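Local coordinates for protein 5-formaminoimidazole-4-carboxamide-1-(beta)-D-ribofuranosyl 5'-monophosphate synthetase (Methanocaldococcus jannaschii, PDB 2R7L) that catalyses the ATP- and formate-dependent formylation of the purine intermediate AICAR to FAICAR, without folates, in the de novo pathway to IMP, at residues Leu8-Lys13 against Leu109-Gly114; Ser42-Thr47 against Arg83-Ile88; Lys63-Asp68 against Gln79-Glu84. One frame throughout, in Å; residues are numbered along the deposited sequence.

Contact 1 (Leu8-Lys13 against Leu109-Gly114)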
ATOM      1  N   LEU A   8     -37.018   9.997   0.182  1.00 56.32           N
ATOM      2  CA  LEU A   8     -36.848   8.804  -0.644  1.00 57.59           C
ATOM      3  C   LEU A   8     -37.321   9.040  -2.076  1.00 65.24           C
ATOM      4  O   LEU A   8     -36.709   8.551  -3.028  1.00 69.52           O
ATOM      5  CB  LEU A   8     -37.570   7.605  -0.033  1.00 52.04           C
ATOM      6  CG  LEU A   8     -36.922   7.012   1.223  1.00 57.92           C
ATOM      7  CD1 LEU A   8     -37.572   5.691   1.596  1.00 58.31           C
ATOM      8  CD2 LEU A   8     -35.418   6.834   1.038  1.00 56.32           C
ATOM      9  N   GLU A   9     -38.401   9.804  -2.220  1.00 64.33           N
ATOM     10  CA  GLU A   9     -38.954  10.118  -3.531  1.00 66.96           C
ATOM     11  C   GLU A   9     -38.183  11.235  -4.230  1.00 60.72           C
ATOM     12  O   GLU A   9     -38.366  11.465  -5.423  1.00 65.85           O
ATOM     13  CB  GLU A   9     -40.445  10.457  -3.428  1.00 72.35           C
ATOM     14  CG  GLU A   9     -41.311   9.277  -2.974  1.00 80.69           C
ATOM     15  CD  GLU A   9     -42.802   9.585  -2.975  1.00 81.64           C
ATOM     16  OE1 GLU A   9     -43.265  10.333  -3.867  1.00 85.36           O
ATOM     17  OE2 GLU A   9     -43.515   9.070  -2.085  1.00 83.61           O
ATOM     18  N   ILE A  10     -37.330  11.935  -3.488  1.00 55.67           N
ATOM     19  CA  ILE A  10     -36.397  12.884  -4.096  1.00 54.44           C
ATOM     20  C   ILE A  10     -35.196  12.102  -4.625  1.00 57.13           C
ATOM     21  O   ILE A  10     -34.675  12.381  -5.709  1.00 55.23           O
ATOM     22  CB  ILE A  10     -35.903  13.945  -3.085  1.00 56.92           C
ATOM     23  CG1 ILE A  10     -37.036  14.899  -2.694  1.00 61.58           C
ATOM     24  CG2 ILE A  10     -34.743  14.750  -3.666  1.00 50.60           C
ATOM     25  CD1 ILE A  10     -37.376  15.927  -3.753  1.00 63.09           C
ATOM     26  N   PHE A  11     -34.776  11.112  -3.841  1.00 51.41           N
ATOM     27  CA  PHE A  11     -33.634  10.278  -4.171  1.00 57.55           C
ATOM     28  C   PHE A  11     -33.982   9.290  -5.280  1.00 64.83           C
ATOM     29  O   PHE A  11     -33.108   8.878  -6.044  1.00 64.83           O
ATOM     30  CB  PHE A  11     -33.159   9.520  -2.928  1.00 50.52           C
ATOM     31  CG  PHE A  11     -31.968   8.639  -3.175  1.00 52.73           C
ATOM     32  CD1 PHE A  11     -32.113   7.262  -3.267  1.00 51.05           C
ATOM     33  CD2 PHE A  11     -30.702   9.186  -3.326  1.00 48.51           C
ATOM     34  CE1 PHE A  11     -31.013   6.446  -3.502  1.00 50.51           C
ATOM     35  CE2 PHE A  11     -29.604   8.378  -3.560  1.00 49.00           C
ATOM     36  CZ  PHE A  11     -29.759   7.006  -3.646  1.00 44.31           C
ATOM     37  N   ASP A  12     -35.257   8.911  -5.359  1.00 68.23           N
ATOM     38  CA  ASP A  12     -35.725   7.979  -6.385  1.00 67.20           C
ATOM     39  C   ASP A  12     -35.623   8.571  -7.784  1.00 63.65           C
ATOM     40  O   ASP A  12     -35.623   7.843  -8.773  1.00 67.76           O
ATOM     41  CB  ASP A  12     -37.164   7.544  -6.110  1.00 73.56           C
ATOM     42  CG  ASP A  12     -37.240   6.326  -5.217  1.00 83.53           C
ATOM     43  OD1 ASP A  12     -36.238   5.580  -5.138  1.00 86.49           O
ATOM     44  OD2 ASP A  12     -38.305   6.108  -4.598  1.00 89.75           O
ATOM     45  N   LYS A  13     -35.534   9.894  -7.858  1.00 62.82           N
ATOM     46  CA  LYS A  13     -35.421  10.586  -9.132  1.00 60.72           C
ATOM     47  C   LYS A  13     -33.967  10.926  -9.423  1.00 59.31           C
ATOM     48  O   LYS A  13     -33.658  11.628 -10.385  1.00 54.57           O
ATOM     49  CB  LYS A  13     -36.273  11.856  -9.123  1.00 65.28           C
ATOM     50  CG  LYS A  13     -37.731  11.608  -8.776  1.00 74.04           C
ATOM     51  CD  LYS A  13     -38.567  12.869  -8.934  1.00 82.17           C
ATOM     52  CE  LYS A  13     -40.034  12.597  -8.626  1.00 85.36           C
ATOM     53  NZ  LYS A  13     -40.893  13.778  -8.927  1.00 86.91           N
ATOM     54  N   LEU A 109     -34.707  20.305   1.361  1.00 57.44           N
ATOM     55  CA  LEU A 109     -35.134  19.140   0.588  1.00 63.21           C
ATOM     56  C   LEU A 109     -33.992  18.520  -0.218  1.00 60.96           C
ATOM     57  O   LEU A 109     -33.958  18.617  -1.445  1.00 60.03           O
ATOM     58  CB  LEU A 109     -36.303  19.509  -0.330  1.00 63.22           C
ATOM     59  CG  LEU A 109     -37.611  19.899   0.359  1.00 67.14           C
ATOM     60  CD1 LEU A 109     -38.600  20.463  -0.652  1.00 68.85           C
ATOM     61  CD2 LEU A 109     -38.204  18.707   1.096  1.00 63.45           C
ATOM     62  N   VAL A 110     -33.057  17.892   0.488  1.00 57.69           N
ATOM     63  CA  VAL A 110     -31.940  17.191  -0.132  1.00 47.11           C
ATOM     64  C   VAL A 110     -31.648  15.973   0.721  1.00 46.29           C
ATOM     65  O   VAL A 110     -31.621  16.074   1.942  1.00 54.99           O
ATOM     66  CB  VAL A 110     -30.681  18.073  -0.205  1.00 42.46           C
ATOM     67  CG1 VAL A 110     -29.622  17.435  -1.113  1.00 41.69           C
ATOM     68  CG2 VAL A 110     -31.032  19.459  -0.705  1.00 41.30           C
ATOM     69  N   PRO A 111     -31.463  14.802   0.085  1.00 47.30           N
ATOM     70  CA  PRO A 111     -31.145  13.602   0.847  1.00 40.53           C
ATOM     71  C   PRO A 111     -29.962  13.861   1.774  1.00 36.44           C
ATOM     72  O   PRO A 111     -29.036  14.582   1.406  1.00 39.06           O
ATOM     73  CB  PRO A 111     -30.777  12.592  -0.240  1.00 43.43           C
ATOM     74  CG  PRO A 111     -31.555  13.034  -1.423  1.00 42.08           C
ATOM     75  CD  PRO A 111     -31.555  14.530  -1.360  1.00 44.98           C
ATOM     76  N   MET A 112     -30.001  13.291   2.971  1.00 41.17           N
ATOM     77  CA  MET A 112     -29.004  13.610   3.987  1.00 44.47           C
ATOM     78  C   MET A 112     -28.616  12.345   4.716  1.00 35.26           C
ATOM     79  O   MET A 112     -29.482  11.588   5.137  1.00 39.16           O
ATOM     80  CB  MET A 112     -29.563  14.630   4.982  1.00 44.78           C
ATOM     81  CG  MET A 112     -28.599  15.757   5.333  1.00 53.42           C
ATOM     82  SD  MET A 112     -29.255  16.885   6.587  1.00 57.36           S
ATOM     83  CE  MET A 112     -29.565  15.712   7.916  1.00 53.73           C
ATOM     84  N   PHE A 113     -27.315  12.105   4.849  1.00 33.69           N
ATOM     85  CA  PHE A 113     -26.847  10.942   5.591  1.00 31.90           C
ATOM     86  C   PHE A 113     -27.127  11.135   7.083  1.00 38.48           C
ATOM     87  O   PHE A 113     -26.803  12.176   7.647  1.00 35.48           O
ATOM     88  CB  PHE A 113     -25.347  10.723   5.357  1.00 30.94           C
ATOM     89  CG  PHE A 113     -24.801   9.509   6.050  1.00 31.97           C
ATOM     90  CD1 PHE A 113     -24.945   8.249   5.487  1.00 30.17           C
ATOM     91  CD2 PHE A 113     -24.153   9.622   7.269  1.00 30.78           C
ATOM     92  CE1 PHE A 113     -24.447   7.124   6.124  1.00 31.51           C
ATOM     93  CE2 PHE A 113     -23.655   8.502   7.913  1.00 32.21           C
ATOM     94  CZ  PHE A 113     -23.794   7.249   7.335  1.00 34.26           C
ATOM     95  N   GLY A 114     -27.731  10.133   7.714  1.00 38.49           N
ATOM     96  CA  GLY A 114     -28.049  10.203   9.135  1.00 45.16           C
ATOM     97  C   GLY A 114     -29.533  10.292   9.463  1.00 49.13           C
ATOM     98  O   GLY A 114     -30.387  10.260   8.571  1.00 42.15           O
TER
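Ile10 and Phe11, on helix 4-11, both touch the ring of Pro111, each at a different carbon. The branch methyl CG2 of Ile10 comes to 3.9 Å from CD of Pro111, and the two side chains cross at about a right angle. It is the Ile10 branch placed anti to the backbone N, CG2, that meets the proline ring, while CG1 is turned to the other side of CB, opposite the carbonyl carbon. Next along the helix, Phe11 comes nearest with its CB, 4.1 Å from Pro111 CG, and its ring meets the same CG obliquely. Between the two segments the CA atoms of Phe11 and Pro111 are the nearest, 6.5 Å apart.

Farther out, the Phe11 ring also packs on Ile88 of strand 87-89 and on Leu351 of helix 339-353, and Lys16 makes a cation-pi contact with it. Pro111 itself is tied by a backbone hydrogen bond to Val89, which sets the 109-114 loop alongside strand 87-89 of the parallel sheet. Ile10 leans as well on Arg83, whose NH1 donates a hydrogen bond to the carbonyl O of Leu109.

Between helix and loop the joint is thus wholly apolar, held by shape and by burial of hydrocarbon, while backbone groups of Leu109 and Pro111 bond to neighbours outside the two segments.

Contact 2 (Ser42-Thr47 against Arg83-Ile88)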
ATOM      1  N   SER A  42     -17.464  11.142  -6.550  1.00 28.66           N
ATOM      2  CA  SER A  42     -17.156  12.514  -6.889  1.00 34.12           C
ATOM      3  C   SER A  42     -17.792  13.378  -5.788  1.00 32.51           C
ATOM      4  O   SER A  42     -18.852  13.039  -5.268  1.00 33.48           O
ATOM      5  CB  SER A  42     -17.716  12.873  -8.263  1.00 32.34           C
ATOM      6  OG  SER A  42     -17.203  14.120  -8.699  1.00 35.01           O
ATOM      7  N   THR A  43     -17.136  14.474  -5.420  1.00 36.47           N
ATOM      8  CA  THR A  43     -17.542  15.245  -4.246  1.00 35.30           C
ATOM      9  C   THR A  43     -17.929  16.682  -4.566  1.00 37.24           C
ATOM     10  O   THR A  43     -17.322  17.323  -5.426  1.00 37.12           O
ATOM     11  CB  THR A  43     -16.410  15.322  -3.221  1.00 31.12           C
ATOM     12  OG1 THR A  43     -15.239  15.843  -3.862  1.00 32.21           O
ATOM     13  CG2 THR A  43     -16.107  13.953  -2.634  1.00 30.62           C
ATOM     14  N   VAL A  44     -18.918  17.189  -3.832  1.00 39.92           N
ATOM     15  CA  VAL A  44     -19.355  18.582  -3.958  1.00 38.83           C
ATOM     16  C   VAL A  44     -19.123  19.344  -2.649  1.00 34.03           C
ATOM     17  O   VAL A  44     -19.524  18.896  -1.576  1.00 33.59           O
ATOM     18  CB  VAL A  44     -20.851  18.661  -4.330  1.00 43.02           C
ATOM     19  CG1 VAL A  44     -21.280  20.109  -4.506  1.00 41.37           C
ATOM     20  CG2 VAL A  44     -21.129  17.850  -5.597  1.00 39.99           C
ATOM     21  N   CYS A  45     -18.474  20.494  -2.746  1.00 32.25           N
ATOM     22  CA  CYS A  45     -18.191  21.311  -1.579  1.00 38.79           C
ATOM     23  C   CYS A  45     -18.823  22.697  -1.690  1.00 41.51           C
ATOM     24  O   CYS A  45     -18.459  23.483  -2.562  1.00 36.90           O
ATOM     25  CB  CYS A  45     -16.683  21.456  -1.410  1.00 38.32           C
ATOM     26  SG  CYS A  45     -16.171  22.462  -0.015  1.00 40.79           S
ATOM     27  N   ILE A  46     -19.766  22.999  -0.800  1.00 44.66           N
ATOM     28  CA  ILE A  46     -20.293  24.358  -0.715  1.00 41.64           C
ATOM     29  C   ILE A  46     -19.265  25.262  -0.043  1.00 37.68           C
ATOM     30  O   ILE A  46     -18.815  24.987   1.073  1.00 39.08           O
ATOM     31  CB  ILE A  46     -21.612  24.414   0.055  1.00 43.10           C
ATOM     32  CG1 ILE A  46     -22.584  23.375  -0.491  1.00 44.60           C
ATOM     33  CG2 ILE A  46     -22.211  25.809  -0.033  1.00 47.88           C
ATOM     34  CD1 ILE A  46     -23.909  23.345   0.230  1.00 51.16           C
ATOM     35  N   THR A  47     -18.882  26.333  -0.730  1.00 31.74           N
ATOM     36  CA  THR A  47     -17.844  27.222  -0.232  1.00 35.09           C
ATOM     37  C   THR A  47     -18.159  28.690  -0.571  1.00 39.36           C
ATOM     38  O   THR A  47     -19.252  29.002  -1.040  1.00 40.33           O
ATOM     39  CB  THR A  47     -16.472  26.809  -0.785  1.00 38.91           C
ATOM     40  OG1 THR A  47     -15.445  27.592  -0.172  1.00 42.05           O
ATOM     41  CG2 THR A  47     -16.420  26.996  -2.304  1.00 43.20           C
ATOM     42  N   ARG A  83     -29.492  18.779  -5.820  1.00 52.36           N
ATOM     43  CA  ARG A  83     -30.367  17.718  -6.300  1.00 55.59           C
ATOM     44  C   ARG A  83     -30.025  17.325  -7.735  1.00 50.50           C
ATOM     45  O   ARG A  83     -30.160  16.164  -8.110  1.00 46.01           O
ATOM     46  CB  ARG A  83     -31.837  18.133  -6.196  1.00 57.88           C
ATOM     47  CG  ARG A  83     -32.485  17.841  -4.846  1.00 57.21           C
ATOM     48  CD  ARG A  83     -33.982  18.102  -4.913  1.00 58.22           C
ATOM     49  NE  ARG A  83     -34.250  19.454  -5.394  1.00 58.95           N
ATOM     50  CZ  ARG A  83     -34.733  20.438  -4.642  1.00 59.14           C
ATOM     51  NH1 ARG A  83     -35.026  20.219  -3.366  1.00 50.66           N
ATOM     52  NH2 ARG A  83     -34.930  21.639  -5.171  1.00 56.94           N
ATOM     53  N   GLU A  84     -29.576  18.296  -8.524  1.00 48.78           N
ATOM     54  CA  GLU A  84     -29.225  18.056  -9.921  1.00 58.43           C
ATOM     55  C   GLU A  84     -27.873  17.361 -10.032  1.00 57.57           C
ATOM     56  O   GLU A  84     -27.529  16.815 -11.081  1.00 56.11           O
ATOM     57  CB  GLU A  84     -29.188  19.370 -10.701  1.00 58.73           C
ATOM     58  CG  GLU A  84     -30.556  19.958 -11.017  1.00 70.01           C
ATOM     59  CD  GLU A  84     -30.466  21.326 -11.675  1.00 73.79           C
ATOM     60  OE1 GLU A  84     -29.333  21.801 -11.917  1.00 79.19           O
ATOM     61  OE2 GLU A  84     -31.527  21.929 -11.950  1.00 80.05           O
ATOM     62  N   LEU A  85     -27.111  17.396  -8.943  1.00 53.49           N
ATOM     63  CA  LEU A  85     -25.796  16.778  -8.893  1.00 39.52           C
ATOM     64  C   LEU A  85     -25.885  15.405  -8.265  1.00 39.87           C
ATOM     65  O   LEU A  85     -24.874  14.717  -8.117  1.00 46.43           O
ATOM     66  CB  LEU A  85     -24.824  17.656  -8.105  1.00 39.60           C
ATOM     67  CG  LEU A  85     -24.272  18.856  -8.874  1.00 40.87           C
ATOM     68  CD1 LEU A  85     -23.515  19.773  -7.941  1.00 46.26           C
ATOM     69  CD2 LEU A  85     -23.379  18.398 -10.016  1.00 46.25           C
ATOM     70  N   ASN A  86     -27.102  15.007  -7.901  1.00 36.02           N
ATOM     71  CA  ASN A  86     -27.343  13.710  -7.258  1.00 41.77           C
ATOM     72  C   ASN A  86     -26.610  13.550  -5.920  1.00 42.81           C
ATOM     73  O   ASN A  86     -26.195  12.447  -5.548  1.00 41.54           O
ATOM     74  CB  ASN A  86     -26.997  12.563  -8.212  1.00 43.92           C
ATOM     75  CG  ASN A  86     -27.679  12.707  -9.561  1.00 44.69           C
ATOM     76  OD1 ASN A  86     -28.883  12.471  -9.692  1.00 44.59           O
ATOM     77  ND2 ASN A  86     -26.914  13.101 -10.571  1.00 40.00           N
ATOM     78  N   SER A  87     -26.478  14.659  -5.196  1.00 44.66           N
ATOM     79  CA  SER A  87     -25.746  14.690  -3.929  1.00 33.63           C
ATOM     80  C   SER A  87     -26.528  14.153  -2.742  1.00 35.47           C
ATOM     81  O   SER A  87     -27.684  14.533  -2.520  1.00 40.58           O
ATOM     82  CB  SER A  87     -25.312  16.116  -3.611  1.00 34.66           C
ATOM     83  OG  SER A  87     -24.567  16.692  -4.671  1.00 37.13           O
ATOM     84  N   ILE A  88     -25.892  13.260  -1.988  1.00 33.87           N
ATOM     85  CA  ILE A  88     -26.302  12.965  -0.621  1.00 27.20           C
ATOM     86  C   ILE A  88     -25.461  13.862   0.285  1.00 42.30           C
ATOM     87  O   ILE A  88     -24.227  13.787   0.270  1.00 44.98           O
ATOM     88  CB  ILE A  88     -26.041  11.508  -0.244  1.00 32.53           C
ATOM     89  CG1 ILE A  88     -26.844  10.563  -1.145  1.00 35.58           C
ATOM     90  CG2 ILE A  88     -26.354  11.262   1.238  1.00 28.67           C
ATOM     91  CD1 ILE A  88     -26.591   9.092  -0.857  1.00 35.63           C
TER
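The hydroxyl OG of Ser87 is hydrogen-bonded to OG1 of Thr20 and weakly to the carbonyl O of Leu82, and on the side of strand 43-47 it meets a methyl: CG2 of Val44 lies 3.7 Å from OG of Ser87. Thr20 OG1 also bonds to the carbonyl O of Leu85, so one threonine of strand 20-24 links both residues of the 83-88 segment that touch Val44.

Val44 works with both of its methyls. CG2, anti to the carbonyl carbon, reaches Ser87 and comes 3.9 Å from CD1 of Leu85; CG1, anti to the backbone N (chi1 -178°), approaches the same Leu85 CD1 at 4.1 Å. One leucine methyl therefore sits against both valine branches, and the two side chains cross obliquely. Ile65 from the neighbouring strand packs against both Val44 and Leu85.

Leu85 and Ser87 flank Asn86, which has positive phi (61°) and closes helix 76-84 with a Schellman motif before the chain enters strand 87-89. The contact so packs strand 43-47 against the turn that joins helix 76-84 to strand 87-89, two strands of one parallel sheet in the alpha/beta domain with strand 20-24 between them.

In its chemistry it pairs an apolar valine with a leucine and with a serine whose hydroxyl is already engaged; the buried oxygen can lie against a methyl group because its hydrogen bonding is met from elsewhere.

Contact 3 (Lys63-Asp68 against Gln79-Glu84)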
ATOM      1  N   LYS A  63     -16.399  19.388  -7.409  1.00 40.94           N
ATOM      2  CA  LYS A  63     -17.261  20.493  -7.812  1.00 40.96           C
ATOM      3  C   LYS A  63     -17.434  21.473  -6.650  1.00 42.95           C
ATOM      4  O   LYS A  63     -17.683  21.062  -5.517  1.00 44.35           O
ATOM      5  CB  LYS A  63     -18.632  19.960  -8.238  1.00 44.15           C
ATOM      6  CG  LYS A  63     -19.260  20.663  -9.448  1.00 61.46           C
ATOM      7  CD  LYS A  63     -18.986  22.164  -9.466  1.00 65.85           C
ATOM      8  CE  LYS A  63     -19.815  22.888 -10.520  1.00 71.65           C
ATOM      9  NZ  LYS A  63     -21.217  23.110 -10.062  1.00 70.11           N
ATOM     10  N   PHE A  64     -17.296  22.767  -6.928  1.00 44.83           N
ATOM     11  CA  PHE A  64     -17.598  23.802  -5.939  1.00 44.10           C
ATOM     12  C   PHE A  64     -18.927  24.482  -6.239  1.00 48.15           C
ATOM     13  O   PHE A  64     -19.187  24.874  -7.377  1.00 53.19           O
ATOM     14  CB  PHE A  64     -16.499  24.861  -5.908  1.00 41.33           C
ATOM     15  CG  PHE A  64     -15.177  24.345  -5.438  1.00 45.72           C
ATOM     16  CD1 PHE A  64     -14.933  24.158  -4.087  1.00 45.33           C
ATOM     17  CD2 PHE A  64     -14.175  24.035  -6.345  1.00 48.85           C
ATOM     18  CE1 PHE A  64     -13.716  23.681  -3.648  1.00 50.55           C
ATOM     19  CE2 PHE A  64     -12.954  23.554  -5.914  1.00 50.27           C
ATOM     20  CZ  PHE A  64     -12.725  23.377  -4.561  1.00 48.46           C
ATOM     21  N   ILE A  65     -19.767  24.612  -5.216  1.00 47.01           N
ATOM     22  CA  ILE A  65     -20.948  25.475  -5.282  1.00 44.45           C
ATOM     23  C   ILE A  65     -20.702  26.696  -4.406  1.00 44.96           C
ATOM     24  O   ILE A  65     -20.824  26.612  -3.185  1.00 45.71           O
ATOM     25  CB  ILE A  65     -22.208  24.762  -4.765  1.00 41.19           C
ATOM     26  CG1 ILE A  65     -22.467  23.485  -5.559  1.00 36.22           C
ATOM     27  CG2 ILE A  65     -23.413  25.691  -4.833  1.00 47.49           C
ATOM     28  CD1 ILE A  65     -23.709  22.725  -5.120  1.00 33.60           C
ATOM     29  N   TYR A  66     -20.332  27.816  -5.023  1.00 43.55           N
ATOM     30  CA  TYR A  66     -20.090  29.053  -4.286  1.00 47.48           C
ATOM     31  C   TYR A  66     -21.384  29.747  -3.846  1.00 53.16           C
ATOM     32  O   TYR A  66     -22.340  29.850  -4.614  1.00 52.13           O
ATOM     33  CB  TYR A  66     -19.248  30.017  -5.118  1.00 41.79           C
ATOM     34  CG  TYR A  66     -17.783  29.682  -5.144  1.00 45.87           C
ATOM     35  CD1 TYR A  66     -16.871  30.418  -4.402  1.00 45.34           C
ATOM     36  CD2 TYR A  66     -17.306  28.623  -5.907  1.00 47.71           C
ATOM     37  CE1 TYR A  66     -15.525  30.112  -4.419  1.00 44.62           C
ATOM     38  CE2 TYR A  66     -15.960  28.304  -5.927  1.00 45.18           C
ATOM     39  CZ  TYR A  66     -15.076  29.052  -5.183  1.00 46.90           C
ATOM     40  OH  TYR A  66     -13.738  28.738  -5.201  1.00 41.78           O
ATOM     41  N   VAL A  67     -21.407  30.209  -2.597  1.00 56.06           N
ATOM     42  CA  VAL A  67     -22.508  31.024  -2.083  1.00 48.45           C
ATOM     43  C   VAL A  67     -21.970  32.376  -1.624  1.00 52.72           C
ATOM     44  O   VAL A  67     -20.779  32.516  -1.353  1.00 49.92           O
ATOM     45  CB  VAL A  67     -23.252  30.340  -0.916  1.00 46.75           C
ATOM     46  CG1 VAL A  67     -24.059  29.166  -1.416  1.00 41.41           C
ATOM     47  CG2 VAL A  67     -22.276  29.911   0.183  1.00 41.60           C
ATOM     48  N   ASP A  68     -22.845  33.377  -1.552  1.00 56.35           N
ATOM     49  CA  ASP A  68     -22.434  34.710  -1.117  1.00 54.61           C
ATOM     50  C   ASP A  68     -22.019  34.695   0.350  1.00 42.66           C
ATOM     51  O   ASP A  68     -21.011  35.292   0.733  1.00 41.71           O
ATOM     52  CB  ASP A  68     -23.558  35.722  -1.347  1.00 61.49           C
ATOM     53  CG  ASP A  68     -23.635  36.187  -2.791  1.00 68.14           C
ATOM     54  OD1 ASP A  68     -24.764  36.323  -3.312  1.00 69.60           O
ATOM     55  OD2 ASP A  68     -22.566  36.410  -3.406  1.00 62.28           O
ATOM     56  N   GLN A  79     -30.375  24.183  -2.949  1.00 52.77           N
ATOM     57  CA  GLN A  79     -30.940  22.849  -2.825  1.00 57.06           C
ATOM     58  C   GLN A  79     -31.120  22.201  -4.196  1.00 60.78           C
ATOM     59  O   GLN A  79     -31.027  20.979  -4.327  1.00 63.22           O
ATOM     60  CB  GLN A  79     -32.286  22.898  -2.110  1.00 59.30           C
ATOM     61  CG  GLN A  79     -32.269  23.581  -0.757  1.00 60.00           C
ATOM     62  CD  GLN A  79     -33.564  23.372   0.001  1.00 60.35           C
ATOM     63  OE1 GLN A  79     -34.157  22.293  -0.048  1.00 58.66           O
ATOM     64  NE2 GLN A  79     -34.009  24.403   0.711  1.00 60.76           N
ATOM     65  N   GLU A  80     -31.385  23.022  -5.211  1.00 59.33           N
ATOM     66  CA  GLU A  80     -31.616  22.518  -6.564  1.00 61.24           C
ATOM     67  C   GLU A  80     -30.347  22.012  -7.226  1.00 56.09           C
ATOM     68  O   GLU A  80     -30.325  20.911  -7.771  1.00 59.24           O
ATOM     69  CB  GLU A  80     -32.300  23.567  -7.449  1.00 64.18           C
ATOM     70  CG  GLU A  80     -33.732  23.200  -7.823  1.00 66.91           C
ATOM     71  CD  GLU A  80     -33.806  22.032  -8.797  1.00 68.53           C
ATOM     72  OE1 GLU A  80     -33.076  22.057  -9.811  1.00 69.06           O
ATOM     73  OE2 GLU A  80     -34.595  21.094  -8.554  1.00 69.00           O
ATOM     74  N   LYS A  81     -29.295  22.823  -7.184  1.00 53.65           N
ATOM     75  CA  LYS A  81     -27.996  22.401  -7.679  1.00 56.99           C
ATOM     76  C   LYS A  81     -27.582  21.074  -7.048  1.00 57.87           C
ATOM     77  O   LYS A  81     -27.096  20.181  -7.738  1.00 62.69           O
ATOM     78  CB  LYS A  81     -26.942  23.463  -7.388  1.00 53.00           C
ATOM     79  CG  LYS A  81     -27.280  24.832  -7.927  1.00 57.22           C
ATOM     80  CD  LYS A  81     -26.101  25.772  -7.759  1.00 60.42           C
ATOM     81  CE  LYS A  81     -26.418  27.165  -8.268  1.00 62.64           C
ATOM     82  NZ  LYS A  81     -25.261  28.075  -8.077  1.00 59.64           N
ATOM     83  N   LEU A  82     -27.788  20.945  -5.739  1.00 51.26           N
ATOM     84  CA  LEU A  82     -27.416  19.728  -5.024  1.00 47.93           C
ATOM     85  C   LEU A  82     -28.228  18.534  -5.495  1.00 49.70           C
ATOM     86  O   LEU A  82     -27.724  17.410  -5.558  1.00 47.11           O
ATOM     87  CB  LEU A  82     -27.582  19.901  -3.511  1.00 45.17           C
ATOM     88  CG  LEU A  82     -26.590  20.799  -2.767  1.00 45.11           C
ATOM     89  CD1 LEU A  82     -27.016  20.965  -1.311  1.00 45.37           C
ATOM     90  CD2 LEU A  82     -25.175  20.242  -2.855  1.00 41.40           C
ATOM     91  N   ARG A  83     -29.492  18.779  -5.820  1.00 52.36           N
ATOM     92  CA  ARG A  83     -30.367  17.718  -6.300  1.00 55.59           C
ATOM     93  C   ARG A  83     -30.025  17.325  -7.735  1.00 50.50           C
ATOM     94  O   ARG A  83     -30.160  16.164  -8.110  1.00 46.01           O
ATOM     95  CB  ARG A  83     -31.837  18.133  -6.196  1.00 57.88           C
ATOM     96  CG  ARG A  83     -32.485  17.841  -4.846  1.00 57.21           C
ATOM     97  CD  ARG A  83     -33.982  18.102  -4.913  1.00 58.22           C
ATOM     98  NE  ARG A  83     -34.250  19.454  -5.394  1.00 58.95           N
ATOM     99  CZ  ARG A  83     -34.733  20.438  -4.642  1.00 59.14           C
ATOM    100  NH1 ARG A  83     -35.026  20.219  -3.366  1.00 50.66           N
ATOM    101  NH2 ARG A  83     -34.930  21.639  -5.171  1.00 56.94           N
ATOM    102  N   GLU A  84     -29.576  18.296  -8.524  1.00 48.78           N
ATOM    103  CA  GLU A  84     -29.225  18.056  -9.921  1.00 58.43           C
ATOM    104  C   GLU A  84     -27.873  17.361 -10.032  1.00 57.57           C
ATOM    105  O   GLU A  84     -27.529  16.815 -11.081  1.00 56.11           O
ATOM    106  CB  GLU A  84     -29.188  19.370 -10.701  1.00 58.73           C
ATOM    107  CG  GLU A  84     -30.556  19.958 -11.017  1.00 70.01           C
ATOM    108  CD  GLU A  84     -30.466  21.326 -11.675  1.00 73.79           C
ATOM    109  OE1 GLU A  84     -29.333  21.801 -11.917  1.00 79.19           O
ATOM    110  OE2 GLU A  84     -31.527  21.929 -11.950  1.00 80.05           O
TER
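With chi1 of Ile65 at -58° and chi2 at -179°, CG1 lies anti to the carbonyl carbon and carries CD1 out from strand 63-66 towards helix 76-84, while CG2, anti to the backbone N, faces the same helix closer to the strand. Lys81 answers with an extended chain beyond CG, and it and Ile65 slide past each other in opposite directions: CB of Lys81 lies 4.0 Å from CD1 of Ile65, and CD of Lys81 lies 4.0 Å from CG2 of Ile65. The aliphatic part of the lysine thus lies alongside the isoleucine, and its NZ forms a long, weak ion pair with Glu77.

Leu82, one residue on, closes in on CD1 of Ile65 with its CD2, at 3.7 Å. The strand position is set by backbone hydrogen bonds of Ile65 to Cys45 and Thr47.

On another face of the helix Arg83 NH2 makes a salt bridge to Glu76 and a weak one to Glu80 OE2, at 3.4 Å, while the carbonyl O of Gln79 lies over one face of the guanidinium.

A helix packed on the face of a parallel sheet with strand order 3-2-1-4, in a beta-alpha-beta crossover from strand 63-66 through helix 76-84 to strand 87-89, is consistent with a Rossmann-like alpha/beta domain.

All three contacts are buried and mainly apolar, and all belong to the same alpha/beta region, away from the annotated sites. Contacts 2 and 3 are neighbours, their centres about 7 Å apart: both set helix 76-84 or its end against adjacent strands, 43-47 and 63-66. Each contact includes one partly exposed residue, but in contact 3 it is Lys81, whose aliphatic chain packs while its end is charged, whereas contact 2 brings in a hydroxyl satisfied within the sheet. Contact 1 lies to one side of helix 76-84, next to strand 87-89, and that helix joins it to the other two, Gln79 OE1 accepting a hydrogen bond from Leu109 N.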